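Cobalamin (Vitamin B12) biosynthesis CbiX protein (Marinobacter aquaeolei, PDB 3LYH) is a putative CbiX-family protein of cobalamin (vitamin B12) biosynthesis, probably a metal-binding lyase of the chelatase type. Local coordinates at the interface of chains A and B. Coordinates in Å, arbitrary orientation; residue numbers count along the deposited sequence, not the author numbering. Chains: chain A/B, Cobalamin (Vitamin B12) biosynthesis CbiX protein.

Contact 1: the interface of chains A and B. Residues chain A 10, 30-31, 35; chain B 110, 113-114, 117.
B:Val117 is wedged between three side chains of chain A, its two methyls pointing different ways from helix 107-125. CG1 lies anti to the backbone N (chi1 171°) and is turned toward A:Ile35, meeting the tip methyl CD1 at 3.4 Å, a tight fit. The other methyl, CG2, heads for strand 6-12, where CD2 of A:Leu10 reaches it at 3.5 Å. A:Thr31, from helix 18-34, sits over the valine, its CG2 methyl 3.8 Å from B:Val117 CG1. All three cross the valine at a slant. One turn back, B:Ile113 offers its CG2 branch to the same A:Leu10 methyl. This is a helix-packing patch with an apolar centre, joining the two copies in the deposited pair. B:Arg114 runs alongside the end of helix 18-34: with CG anti to its N (chi1 -173°), the aliphatic stem passes A:Thr31 and brings CD to 3.5 Å from the carbonyl O of A:Pro30. The pyrrolidine ring of A:Pro30 rests its CB and CG on the C and O of B:Gly110. Water 1 ties the two helices together, touching the A:Thr31 N and hydroxyl OG1 and lying 2.7 Å from B:Gly110 O.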
ATOM      1  N   LEU A  10      12.224  -4.074  -5.499  1.00 13.09           N
ATOM      2  CA  LEU A  10      10.939  -3.539  -5.023  0.50 11.09           C
ATOM      3  C   LEU A  10      10.701  -2.247  -5.802  1.00 11.42           C
ATOM      4  O   LEU A  10      11.538  -1.316  -5.715  1.00 15.80           O
ATOM      5  CB  LEU A  10      11.048  -3.243  -3.523  0.50 11.08           C
ATOM      6  CG  LEU A  10      11.071  -4.480  -2.626  0.50 15.92           C
ATOM      7  CD1 LEU A  10      11.461  -4.120  -1.174  0.50 11.62           C
ATOM      8  CD2 LEU A  10       9.699  -5.110  -2.658  0.50 21.94           C
ATOM      9  N   PRO A  30      13.309  -3.935   5.835  1.00 13.05           N
ATOM     10  CA  PRO A  30      13.440  -5.332   6.306  1.00 13.49           C
ATOM     11  C   PRO A  30      13.810  -6.267   5.142  1.00 15.13           C
ATOM     12  O   PRO A  30      14.608  -7.165   5.297  1.00 11.97           O
ATOM     13  CB  PRO A  30      12.052  -5.653   6.895  1.00 12.34           C
ATOM     14  CG  PRO A  30      11.570  -4.377   7.364  1.00 13.44           C
ATOM     15  CD  PRO A  30      11.982  -3.412   6.217  1.00 12.54           C
ATOM     16  N   THR A  31      13.242  -6.034   3.959  1.00 12.12           N
ATOM     17  CA  THR A  31      13.673  -6.757   2.771  1.00 12.58           C
ATOM     18  C   THR A  31      15.124  -6.520   2.371  1.00 14.90           C
ATOM     19  O   THR A  31      15.881  -7.460   2.113  1.00 16.75           O
ATOM     20  CB  THR A  31      12.807  -6.392   1.546  1.00 10.93           C
ATOM     21  OG1 THR A  31      11.444  -6.690   1.818  1.00 12.30           O
ATOM     22  CG2 THR A  31      13.249  -7.194   0.314  1.00 13.60           C
ATOM     23  N   ILE A  35      17.475  -9.842   2.485  1.00 22.28           N
ATOM     24  CA  ILE A  35      17.663 -10.527   1.203  1.00 20.42           C
ATOM     25  C   ILE A  35      18.841  -9.958   0.415  1.00 22.71           C
ATOM     26  O   ILE A  35      18.878  -8.760   0.094  1.00 20.07           O
ATOM     27  CB  ILE A  35      16.362 -10.505   0.368  1.00 19.47           C
ATOM     28  CG1 ILE A  35      15.225 -11.180   1.142  1.00 26.97           C
ATOM     29  CG2 ILE A  35      16.554 -11.216  -0.995  1.00 21.27           C
ATOM     30  CD1 ILE A  35      13.860 -10.897   0.550  1.00 26.37           C
TER
ATOM     31  N   GLY B 110       6.336  -3.372   6.610  1.00 12.55           N
ATOM     32  CA  GLY B 110       7.672  -3.731   6.118  1.00 10.84           C
ATOM     33  C   GLY B 110       7.998  -5.221   6.272  1.00  9.90           C
ATOM     34  O   GLY B 110       8.606  -5.844   5.391  1.00 10.22           O
ATOM     35  N   ILE B 113       5.850  -7.114   3.717  1.00 10.81           N
ATOM     36  CA  ILE B 113       6.485  -6.955   2.405  1.00 10.36           C
ATOM     37  C   ILE B 113       7.670  -7.910   2.235  1.00  8.55           C
ATOM     38  O   ILE B 113       7.827  -8.575   1.225  1.00 10.45           O
ATOM     39  CB  ILE B 113       6.885  -5.456   2.143  1.00 10.20           C
ATOM     40  CG1 ILE B 113       5.635  -4.614   1.961  1.00 11.68           C
ATOM     41  CG2 ILE B 113       7.834  -5.329   0.959  1.00 13.56           C
ATOM     42  CD1 ILE B 113       5.890  -3.097   2.016  1.00 12.29           C
ATOM     43  N   ARG B 114       8.496  -8.020   3.263  1.00 10.42           N
ATOM     44  CA  ARG B 114       9.606  -8.972   3.236  1.00  9.10           C
ATOM     45  C   ARG B 114       9.077 -10.398   2.996  1.00  6.25           C
ATOM     46  O   ARG B 114       9.649 -11.159   2.241  1.00  9.04           O
ATOM     47  CB  ARG B 114      10.401  -8.938   4.547  1.00 11.11           C
ATOM     48  CG  ARG B 114      11.626  -9.767   4.520  1.00 10.29           C
ATOM     49  CD  ARG B 114      12.350  -9.786   5.833  1.00 24.68           C
ATOM     50  NE  ARG B 114      11.477 -10.258   6.894  1.00 26.60           N
ATOM     51  CZ  ARG B 114      11.777 -10.178   8.188  1.00 28.65           C
ATOM     52  NH1 ARG B 114      12.936  -9.657   8.591  1.00 34.42           N
ATOM     53  NH2 ARG B 114      10.906 -10.622   9.078  1.00 32.62           N
ATOM     54  N   VAL B 117       8.123 -10.788  -0.561  1.00  9.64           N
ATOM     55  CA  VAL B 117       9.323 -10.830  -1.390  1.00 10.08           C
ATOM     56  C   VAL B 117      10.016 -12.209  -1.302  1.00  9.26           C
ATOM     57  O   VAL B 117      10.446 -12.769  -2.341  1.00 13.49           O
ATOM     58  CB  VAL B 117      10.328  -9.715  -1.074  1.00  9.81           C
ATOM     59  CG1 VAL B 117      11.626  -9.940  -1.817  1.00 14.14           C
ATOM     60  CG2 VAL B 117       9.737  -8.348  -1.433  1.00 12.53           C
TER
HETATM   61  O   HOH W   1      10.433  -4.858   3.636  1.00 12.76           O

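Contact 2: the interface of chains A and B. Residues chain A 24, 70-72, 103; chain B 70-72, 103.
A:Leu72 and B:Leu72 pack against each other near the two-fold axis, each from a loop that follows strand 64-69. This apolar patch, where the same residue of each copy meets its mate, may help hold a dimer together. In the aliphatic packing, the two side chains cross at a slant, branch point to branch point, with A:Leu72 CG 3.7 Å from B:Leu72 CG, and their CD2 methyls meet at 4.0 Å. Both leucines hold CG anti to the carbonyl carbon (chi1 -62° in A:Leu72), which turns the forks toward each other. B:Ile103 adds a looser contact, its CD1 methyl 4.1 Å from A:Leu72 CD1. An alanine in place of A:Leu72 would probably open a gap beside B:Leu72 and deprive B:Ile103 CD1 of its neighbour across the contact. Aromatic packing comes from A:Phe24 of helix 18-34, which stands at about a right angle to B:Leu72. The far end of its ring does the touching, CZ lying 3.6 Å from B:Leu72 CB, while CE2 approaches the CD1 methyl. A third kind of contact sets methyl against backbone carbonyl: A:Leu72 CD1 comes to 3.5 Å from B:Leu70 O, and B:Leu72 CD1 to 3.6 Å from A:Leu70 O.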
ATOM      1  N   PHE A  24       8.917   4.993   2.130  1.00 11.60           N
ATOM      2  CA  PHE A  24       9.182   3.808   1.300  1.00 12.29           C
ATOM      3  C   PHE A  24      10.516   3.143   1.589  1.00  9.46           C
ATOM      4  O   PHE A  24      10.613   1.906   1.568  1.00 11.27           O
ATOM      5  CB  PHE A  24       8.969   4.122  -0.200  1.00 14.08           C
ATOM      6  CG  PHE A  24       7.557   4.008  -0.607  1.00 11.04           C
ATOM      7  CD1 PHE A  24       6.638   5.004  -0.305  1.00 14.88           C
ATOM      8  CD2 PHE A  24       7.086   2.827  -1.152  1.00 12.19           C
ATOM      9  CE1 PHE A  24       5.281   4.819  -0.623  1.00 16.37           C
ATOM     10  CE2 PHE A  24       5.757   2.657  -1.486  1.00 12.44           C
ATOM     11  CZ  PHE A  24       4.869   3.650  -1.213  1.00 12.98           C
ATOM     12  N   LEU A  70       5.593  -2.328  -5.152  1.00 10.52           N
ATOM     13  CA  LEU A  70       5.144  -1.853  -3.824  1.00 11.43           C
ATOM     14  C   LEU A  70       3.931  -0.920  -4.005  1.00 12.44           C
ATOM     15  O   LEU A  70       4.041   0.291  -3.792  1.00 16.44           O
ATOM     16  CB  LEU A  70       6.281  -1.120  -3.106  1.00 16.98           C
ATOM     17  CG  LEU A  70       7.519  -1.881  -2.797  1.00 20.56           C
ATOM     18  CD1 LEU A  70       8.396  -0.994  -1.848  1.00 16.06           C
ATOM     19  CD2 LEU A  70       7.218  -3.311  -2.174  1.00 16.95           C
ATOM     20  N   PHE A  71       2.846  -1.520  -4.473  1.00 11.84           N
ATOM     21  CA  PHE A  71       1.575  -0.840  -4.758  0.50 14.97           C
ATOM     22  C   PHE A  71       0.516  -1.615  -4.006  1.00 14.18           C
ATOM     23  O   PHE A  71       0.464  -2.853  -4.124  1.00 14.15           O
ATOM     24  CB  PHE A  71       1.101  -0.943  -6.233  0.50 14.08           C
ATOM     25  CG  PHE A  71       2.080  -0.474  -7.284  0.50 12.99           C
ATOM     26  CD1 PHE A  71       3.021   0.506  -7.038  0.50 14.42           C
ATOM     27  CD2 PHE A  71       2.022  -1.043  -8.557  0.50 14.85           C
ATOM     28  CE1 PHE A  71       3.896   0.914  -8.053  0.50 14.39           C
ATOM     29  CE2 PHE A  71       2.877  -0.647  -9.545  0.50 15.49           C
ATOM     30  CZ  PHE A  71       3.808   0.325  -9.308  0.50 11.99           C
ATOM     31  N   LEU A  72      -0.367  -0.921  -3.285  1.00 12.28           N
ATOM     32  CA  LEU A  72      -1.556  -1.587  -2.760  1.00 12.14           C
ATOM     33  C   LEU A  72      -2.530  -1.994  -3.855  1.00 14.81           C
ATOM     34  O   LEU A  72      -3.228  -2.975  -3.694  1.00 16.85           O
ATOM     35  CB  LEU A  72      -2.256  -0.768  -1.676  1.00 12.19           C
ATOM     36  CG  LEU A  72      -1.409  -0.497  -0.415  1.00 12.05           C
ATOM     37  CD1 LEU A  72      -2.087   0.444   0.579  1.00 14.38           C
ATOM     38  CD2 LEU A  72      -1.108  -1.826   0.266  1.00 14.90           C
ATOM     39  N   ILE A 103       2.047  -6.020  -4.301  1.00 10.21           N
ATOM     40  CA  ILE A 103       1.926  -6.533  -2.949  1.00 10.00           C
ATOM     41  C   ILE A 103       0.508  -6.461  -2.421  1.00 13.19           C
ATOM     42  O   ILE A 103       0.116  -7.314  -1.611  1.00 12.47           O
ATOM     43  CB  ILE A 103       2.870  -5.841  -1.967  1.00  9.41           C
ATOM     44  CG1 ILE A 103       2.564  -4.330  -1.884  1.00 10.75           C
ATOM     45  CG2 ILE A 103       4.344  -6.093  -2.314  1.00 12.28           C
ATOM     46  CD1 ILE A 103       3.177  -3.677  -0.687  1.00 15.81           C
TER
ATOM     47  N   LEU B  70      -5.596   3.496   4.495  1.00 11.31           N
ATOM     48  CA  LEU B  70      -5.049   2.370   3.729  1.00 11.81           C
ATOM     49  C   LEU B  70      -4.125   2.918   2.634  1.00 12.46           C
ATOM     50  O   LEU B  70      -4.411   2.883   1.415  1.00 11.56           O
ATOM     51  CB  LEU B  70      -6.128   1.484   3.114  1.00 14.41           C
ATOM     52  CG  LEU B  70      -6.992   0.706   4.074  1.00 15.68           C
ATOM     53  CD1 LEU B  70      -7.949  -0.212   3.305  1.00 16.15           C
ATOM     54  CD2 LEU B  70      -6.171  -0.064   5.139  1.00 18.61           C
ATOM     55  N   PHE B  71      -3.068   3.530   3.111  1.00 11.18           N
ATOM     56  CA  PHE B  71      -2.053   4.246   2.296  1.00 14.82           C
ATOM     57  C   PHE B  71      -0.684   3.811   2.783  1.00 13.59           C
ATOM     58  O   PHE B  71      -0.403   3.765   4.002  1.00 13.84           O
ATOM     59  CB  PHE B  71      -2.156   5.771   2.447  1.00 14.13           C
ATOM     60  CG  PHE B  71      -3.353   6.361   1.803  1.00 15.35           C
ATOM     61  CD1 PHE B  71      -4.582   6.321   2.404  1.00 13.86           C
ATOM     62  CD2 PHE B  71      -3.246   6.972   0.551  1.00 30.25           C
ATOM     63  CE1 PHE B  71      -5.698   6.868   1.814  1.00 16.12           C
ATOM     64  CE2 PHE B  71      -4.354   7.513  -0.056  1.00 31.95           C
ATOM     65  CZ  PHE B  71      -5.596   7.457   0.587  1.00 26.83           C
ATOM     66  N   LEU B  72       0.210   3.527   1.828  1.00 12.31           N
ATOM     67  CA  LEU B  72       1.604   3.262   2.188  1.00 11.12           C
ATOM     68  C   LEU B  72       2.361   4.508   2.585  1.00 13.81           C
ATOM     69  O   LEU B  72       3.296   4.428   3.388  1.00 17.40           O
ATOM     70  CB  LEU B  72       2.300   2.555   1.025  1.00 11.53           C
ATOM     71  CG  LEU B  72       1.752   1.177   0.657  1.00 11.37           C
ATOM     72  CD1 LEU B  72       2.447   0.665  -0.598  1.00 14.88           C
ATOM     73  CD2 LEU B  72       2.002   0.192   1.786  1.00 17.14           C
ATOM     74  N   ILE B 103      -1.168   3.118   7.238  1.00 11.35           N
ATOM     75  CA  ILE B 103      -0.635   1.770   7.482  1.00 11.17           C
ATOM     76  C   ILE B 103       0.862   1.657   7.117  1.00 12.17           C
ATOM     77  O   ILE B 103       1.574   0.883   7.725  1.00 12.13           O
ATOM     78  CB  ILE B 103      -1.462   0.653   6.842  1.00 11.65           C
ATOM     79  CG1 ILE B 103      -1.470   0.776   5.327  1.00 12.87           C
ATOM     80  CG2 ILE B 103      -2.904   0.605   7.470  1.00 10.71           C
ATOM     81  CD1 ILE B 103      -2.087  -0.377   4.644  1.00 13.43           C
TER

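Contact 3: the interface of chains A and B. Residues chain A 8, 66, 68, 98, 100-101; chain B 120, 123-124.
A:Ala100 CB presses on the carboxylate end of B:Glu120, 3.5 Å from its CD, while A:Ile8 and A:Val68 bring methyls to the stem of the same glutamate. That stem is bent at chi2 (-70°), folding the carboxylate back over the alanine and toward A:Arg98. The A:Arg98 side chain comes across B:Glu120 nearly perpendicular, yet guanidinium and carboxylate planes are only 34° apart. In a salt bridge, A:Arg98 NH1 and NH2 converge end-on on B:Glu120 OE1, NH2 at 2.9 Å. NH1 comes on the syn side, 35° out of the carboxylate plane, NH2 on the anti side, nearer the plane. Along its other edge the arginine holds B:Ser124 OG, NE at 3.1 Å and NH2 at 2.8 Å, with the hydroxyl nearly in the guanidinium plane. A:Thr66 OG1 hydrogen-bonds to that same OG at 2.6 Å, and its CG2 methyl backs one face of the guanidinium. CG of the poorly ordered B:Arg123 lies over the opposite face. At the rim, B:Glu120 OE2 takes up waters 2 and 3, which lead to the backbone N and O of the poorly ordered A:Glu101. These bonds anchor the end of helix 107-125 across the strands of the other chain, helping to hold the deposited pair together.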
ATOM      1  N   ILE A   8      16.225  -9.258  -6.898  1.00 12.72           N
ATOM      2  CA  ILE A   8      14.863  -8.842  -6.672  1.00 14.11           C
ATOM      3  C   ILE A   8      14.843  -7.327  -6.406  1.00 12.31           C
ATOM      4  O   ILE A   8      15.732  -6.761  -5.712  1.00 16.68           O
ATOM      5  CB  ILE A   8      14.174  -9.834  -5.649  1.00 17.28           C
ATOM      6  CG1 ILE A   8      12.637  -9.805  -5.780  1.00 21.91           C
ATOM      7  CG2 ILE A   8      14.662  -9.610  -4.282  1.00 20.99           C
ATOM      8  CD1 ILE A   8      11.938 -11.069  -5.368  1.00 18.14           C
ATOM      9  N   THR A  66      13.515 -10.138 -10.748  1.00  9.44           N
ATOM     10  CA  THR A  66      12.099 -10.143 -10.401  1.00  9.71           C
ATOM     11  C   THR A  66      11.727  -8.774  -9.821  1.00 11.34           C
ATOM     12  O   THR A  66      12.434  -8.275  -8.956  1.00 11.80           O
ATOM     13  CB  THR A  66      11.796 -11.235  -9.375  1.00 11.44           C
ATOM     14  OG1 THR A  66      12.207 -12.476  -9.922  1.00 11.83           O
ATOM     15  CG2 THR A  66      10.295 -11.246  -9.014  1.00 10.93           C
ATOM     16  N   VAL A  68       8.978  -6.630  -7.848  1.00  9.59           N
ATOM     17  CA  VAL A  68       7.839  -6.720  -6.949  1.00  9.45           C
ATOM     18  C   VAL A  68       7.276  -5.306  -6.756  1.00  8.16           C
ATOM     19  O   VAL A  68       7.870  -4.488  -6.102  1.00  9.96           O
ATOM     20  CB  VAL A  68       8.215  -7.368  -5.611  1.00 10.83           C
ATOM     21  CG1 VAL A  68       7.012  -7.455  -4.669  1.00 13.81           C
ATOM     22  CG2 VAL A  68       8.819  -8.758  -5.807  1.00 10.54           C
ATOM     23  N   ARG A  98      10.929 -10.822 -14.510  1.00 12.76           N
ATOM     24  CA  ARG A  98       9.591 -11.295 -14.204  1.00 10.69           C
ATOM     25  C   ARG A  98       8.903 -10.207 -13.401  1.00 12.14           C
ATOM     26  O   ARG A  98       9.461  -9.750 -12.381  1.00 12.33           O
ATOM     27  CB  ARG A  98       9.588 -12.588 -13.408  1.00 11.76           C
ATOM     28  CG  ARG A  98       8.189 -13.027 -13.056  1.00 12.61           C
ATOM     29  CD  ARG A  98       8.103 -14.418 -12.465  1.00 14.20           C
ATOM     30  NE  ARG A  98       8.534 -14.491 -11.080  1.00 14.62           N
ATOM     31  CZ  ARG A  98       7.814 -14.192 -10.003  1.00 12.44           C
ATOM     32  NH1 ARG A  98       6.574 -13.754 -10.068  1.00 14.22           N
ATOM     33  NH2 ARG A  98       8.381 -14.347  -8.802  1.00 13.41           N
ATOM     34  N   ALA A 100       6.228  -9.593 -10.849  1.00 11.22           N
ATOM     35  CA  ALA A 100       5.334 -10.146  -9.870  1.00  9.75           C
ATOM     36  C   ALA A 100       4.096  -9.258  -9.728  1.00 11.58           C
ATOM     37  O   ALA A 100       4.070  -8.061 -10.102  1.00 11.75           O
ATOM     38  CB  ALA A 100       6.082 -10.231  -8.480  1.00 10.23           C
ATOM     39  N   GLU A 101       3.052  -9.856  -9.172  1.00 11.32           N
ATOM     40  CA  GLU A 101       1.858  -9.131  -8.833  1.00 12.01           C
ATOM     41  C   GLU A 101       2.156  -8.036  -7.780  1.00 10.28           C
ATOM     42  O   GLU A 101       3.101  -8.189  -6.957  1.00 12.08           O
ATOM     43  CB  GLU A 101       0.787 -10.094  -8.273  1.00 15.43           C
ATOM     44  CG  GLU A 101       0.364 -11.251  -9.190  1.00 19.68           C
ATOM     45  CD  GLU A 101      -0.262 -10.788 -10.510  1.00 36.63           C
ATOM     46  OE1 GLU A 101      -0.758  -9.633 -10.575  1.00 43.63           O
ATOM     47  OE2 GLU A 101      -0.256 -11.585 -11.491  1.00 41.43           O
TER
ATOM     48  N   GLU B 120       8.172 -14.521  -3.511  1.00 10.32           N
ATOM     49  CA  GLU B 120       8.474 -14.273  -4.924  1.00  9.22           C
ATOM     50  C   GLU B 120       9.856 -14.754  -5.320  1.00 10.19           C
ATOM     51  O   GLU B 120      10.074 -15.214  -6.425  1.00 10.80           O
ATOM     52  CB  GLU B 120       8.273 -12.782  -5.262  1.00  9.05           C
ATOM     53  CG  GLU B 120       6.843 -12.309  -5.089  1.00 10.34           C
ATOM     54  CD  GLU B 120       5.838 -12.852  -6.126  1.00 13.18           C
ATOM     55  OE1 GLU B 120       6.231 -13.608  -7.030  1.00 13.48           O
ATOM     56  OE2 GLU B 120       4.644 -12.535  -6.011  1.00 17.27           O
ATOM     57  N   ARG B 123       9.704 -18.446  -5.763  1.00 17.39           N
ATOM     58  CA  ARG B 123       9.020 -18.665  -7.052  1.00 22.03           C
ATOM     59  C   ARG B 123       9.966 -18.476  -8.236  1.00 24.30           C
ATOM     60  O   ARG B 123       9.974 -19.305  -9.154  1.00 26.64           O
ATOM     61  CB  ARG B 123       7.812 -17.745  -7.144  1.00 21.73           C
ATOM     62  CG  ARG B 123       7.016 -17.753  -8.469  1.00 30.98           C
ATOM     63  CD  ARG B 123       5.477 -17.854  -8.222  1.00 43.71           C
ATOM     64  NE  ARG B 123       4.833 -16.672  -7.607  1.00 51.25           N
ATOM     65  CZ  ARG B 123       4.403 -16.554  -6.338  1.00 54.44           C
ATOM     66  NH1 ARG B 123       4.539 -17.528  -5.434  1.00 53.47           N
ATOM     67  NH2 ARG B 123       3.822 -15.422  -5.956  1.00 55.63           N
ATOM     68  N   SER B 124      10.787 -17.424  -8.191  1.00 19.31           N
ATOM     69  CA  SER B 124      11.743 -17.143  -9.270  1.00 20.59           C
ATOM     70  C   SER B 124      13.001 -18.033  -9.242  1.00 24.69           C
ATOM     71  O   SER B 124      13.502 -18.422 -10.303  1.00 24.90           O
ATOM     72  CB  SER B 124      12.184 -15.685  -9.239  1.00 17.30           C
ATOM     73  OG  SER B 124      11.093 -14.796  -9.426  1.00 14.65           O
TER
HETATM   74  O   HOH W   2       3.382 -12.593  -8.454  1.00 16.77           O
HETATM   75  O   HOH W   3       3.972  -9.967  -5.171  1.00 18.94           O

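Contact 4: the interface of chains A and B. Residues chain A 120-121, 123-124; chain B 6, 66, 68, 98, 100.
CB of A:Ser124 lies over the face of the B:His6 imidazole, 3.8 Å from the ring centroid and displaced toward the rim, a CH-pi contact. A:Leu121 lies alongside the same histidine, pointing the other way, its CD2 methyl 4.1 Å from the ring's CD2. One turn back along the chain A helix, A:Glu120 is met by B:Ala100 CB, 3.6 Å from its carboxylate carbon CD. The polar groups gather round B:Arg98, which is bent at chi3 (78°) to present its guanidinium edge to the helix end. NH2 makes a salt bridge to A:Glu120 OE1 at 2.7 Å, approaching from the anti side with the oxygen in the guanidinium plane; the bond from NH1 to that oxygen is weak. NE and NH2 together grip A:Ser124 OG side-on, NH2 at 2.7 Å. This polar cluster fastens the end of helix 107-123 to the strands of chain B. A methionine in place of B:Arg98 would probably leave the A:Glu120 carboxylate without its charged mate and the serine hydroxyl without two donors. The hydroxyl also bonds to the backbone O of A:Glu120 within its own chain, from above the carbonyl plane. B:Thr66 OG1 is placed between two partners, hydrogen-bonded to the B:His6 ring nitrogen NE2 on its own chain and, 2.7 Å away, to A:Ser124 OG.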
ATOM      1  N   GLU A 120      -4.181  -0.244  16.739  1.00 17.24           N
ATOM      2  CA  GLU A 120      -4.869   1.046  16.810  1.00 18.12           C
ATOM      3  C   GLU A 120      -6.074   1.052  17.758  1.00 22.52           C
ATOM      4  O   GLU A 120      -6.354   2.081  18.388  1.00 22.31           O
ATOM      5  CB  GLU A 120      -5.316   1.536  15.440  1.00 19.17           C
ATOM      6  CG  GLU A 120      -4.185   1.904  14.520  1.00 22.30           C
ATOM      7  CD  GLU A 120      -3.388   3.118  14.970  1.00 19.58           C
ATOM      8  OE1 GLU A 120      -3.738   3.783  15.960  1.00 18.74           O
ATOM      9  OE2 GLU A 120      -2.357   3.379  14.297  1.00 25.23           O
ATOM     10  N   LEU A 121      -6.783  -0.078  17.855  1.00 18.15           N
ATOM     11  CA  LEU A 121      -7.870  -0.216  18.829  1.00 19.26           C
ATOM     12  C   LEU A 121      -7.351  -0.174  20.271  1.00 20.20           C
ATOM     13  O   LEU A 121      -8.033   0.363  21.167  1.00 22.17           O
ATOM     14  CB  LEU A 121      -8.676  -1.496  18.574  1.00 15.24           C
ATOM     15  CG  LEU A 121      -9.617  -1.429  17.357  1.00 16.42           C
ATOM     16  CD1 LEU A 121     -10.074  -2.794  16.962  1.00 15.74           C
ATOM     17  CD2 LEU A 121     -10.837  -0.534  17.623  1.00 16.86           C
ATOM     18  N   ARG A 123      -4.669   1.480  21.229  1.00 34.80           N
ATOM     19  CA  ARG A 123      -4.435   2.929  21.403  1.00 36.82           C
ATOM     20  C   ARG A 123      -5.732   3.733  21.630  1.00 38.08           C
ATOM     21  O   ARG A 123      -5.769   4.617  22.475  1.00 42.23           O
ATOM     22  CB  ARG A 123      -3.691   3.496  20.177  1.00 35.85           C
ATOM     23  N   SER A 124      -6.786   3.426  20.876  1.00 38.99           N
ATOM     24  CA  SER A 124      -8.039   4.221  20.902  1.00 40.31           C
ATOM     25  C   SER A 124      -8.865   4.055  22.185  1.00 40.36           C
ATOM     26  O   SER A 124      -8.564   3.210  23.031  1.00 41.51           O
ATOM     27  CB  SER A 124      -8.908   3.884  19.683  1.00 40.87           C
ATOM     28  OG  SER A 124      -8.289   4.330  18.478  1.00 39.59           O
TER
ATOM     29  N   HIS B   6     -16.299   1.021  19.368  1.00 27.32           N
ATOM     30  CA  HIS B   6     -15.422   1.898  18.616  1.00 23.81           C
ATOM     31  C   HIS B   6     -15.354   1.434  17.169  1.00 23.92           C
ATOM     32  O   HIS B   6     -14.941   0.289  16.858  1.00 24.17           O
ATOM     33  CB  HIS B   6     -14.048   1.885  19.241  1.00 25.66           C
ATOM     34  CG  HIS B   6     -13.200   3.034  18.829  1.00 33.28           C
ATOM     35  ND1 HIS B   6     -13.081   4.173  19.599  1.00 41.05           N
ATOM     36  CD2 HIS B   6     -12.455   3.241  17.719  1.00 22.17           C
ATOM     37  CE1 HIS B   6     -12.285   5.027  18.978  1.00 42.98           C
ATOM     38  NE2 HIS B   6     -11.880   4.475  17.847  1.00 30.26           N
ATOM     39  N   THR B  66     -12.197   5.612  14.659  1.00 13.35           N
ATOM     40  CA  THR B  66     -10.788   5.769  14.299  1.00 11.87           C
ATOM     41  C   THR B  66     -10.688   5.455  12.810  1.00 12.52           C
ATOM     42  O   THR B  66     -11.116   4.396  12.376  1.00 14.28           O
ATOM     43  CB  THR B  66      -9.845   4.878  15.116  1.00 16.52           C
ATOM     44  OG1 THR B  66      -9.967   5.251  16.507  1.00 18.05           O
ATOM     45  CG2 THR B  66      -8.377   5.010  14.662  1.00 16.81           C
ATOM     46  N   VAL B  68      -8.299   4.650   9.873  1.00 12.16           N
ATOM     47  CA  VAL B  68      -6.986   4.015   9.576  1.00 11.26           C
ATOM     48  C   VAL B  68      -6.781   4.157   8.042  1.00  8.89           C
ATOM     49  O   VAL B  68      -7.433   3.436   7.259  1.00 10.20           O
ATOM     50  CB  VAL B  68      -6.936   2.532   9.956  1.00 10.51           C
ATOM     51  CG1 VAL B  68      -5.560   1.931   9.636  1.00 10.81           C
ATOM     52  CG2 VAL B  68      -7.253   2.321  11.445  1.00 15.71           C
ATOM     53  N   ARG B  98     -10.770   9.914  15.588  1.00 13.45           N
ATOM     54  CA  ARG B  98      -9.325   9.961  15.617  1.00 15.48           C
ATOM     55  C   ARG B  98      -8.802   9.574  14.240  1.00 15.00           C
ATOM     56  O   ARG B  98      -9.319   8.667  13.622  1.00 13.82           O
ATOM     57  CB  ARG B  98      -8.774   9.000  16.651  1.00 16.49           C
ATOM     58  CG  ARG B  98      -7.277   9.025  16.742  1.00 18.18           C
ATOM     59  CD  ARG B  98      -6.743   8.313  17.998  1.00 22.70           C
ATOM     60  NE  ARG B  98      -6.743   6.855  17.903  1.00 29.54           N
ATOM     61  CZ  ARG B  98      -5.798   6.120  17.294  1.00 29.20           C
ATOM     62  NH1 ARG B  98      -4.748   6.691  16.683  1.00 25.46           N
ATOM     63  NH2 ARG B  98      -5.903   4.797  17.300  1.00 28.43           N
ATOM     64  N   ALA B 100      -5.724   7.915  12.648  1.00 14.01           N
ATOM     65  CA  ALA B 100      -4.516   7.134  12.849  1.00 15.30           C
ATOM     66  C   ALA B 100      -3.488   7.423  11.760  1.00 13.17           C
ATOM     67  O   ALA B 100      -3.838   7.960  10.698  1.00 13.27           O
ATOM     68  CB  ALA B 100      -4.874   5.646  12.880  1.00 13.97           C
TER

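Contacts 3 and 4 are essentially two-fold mates, their C-alpha centres about 34 Å apart, sharing residues 66, 68, 98, 100, 120, 123 and 124 with the chains exchanged. Contact 2 lies between them, about 17 Å from contact 3 and 19 Å from contact 4. Contact 1 is about 12 Å from contact 3 and shares with it helix 107-125 of chain B and strand 6-12 of chain A; A:Phe24 in contact 2 and A:Thr31 in contact 1 both belong to helix 18-34. The reciprocal packing of each last helix on the other chain suggests a dimer, though the structure alone does not prove one.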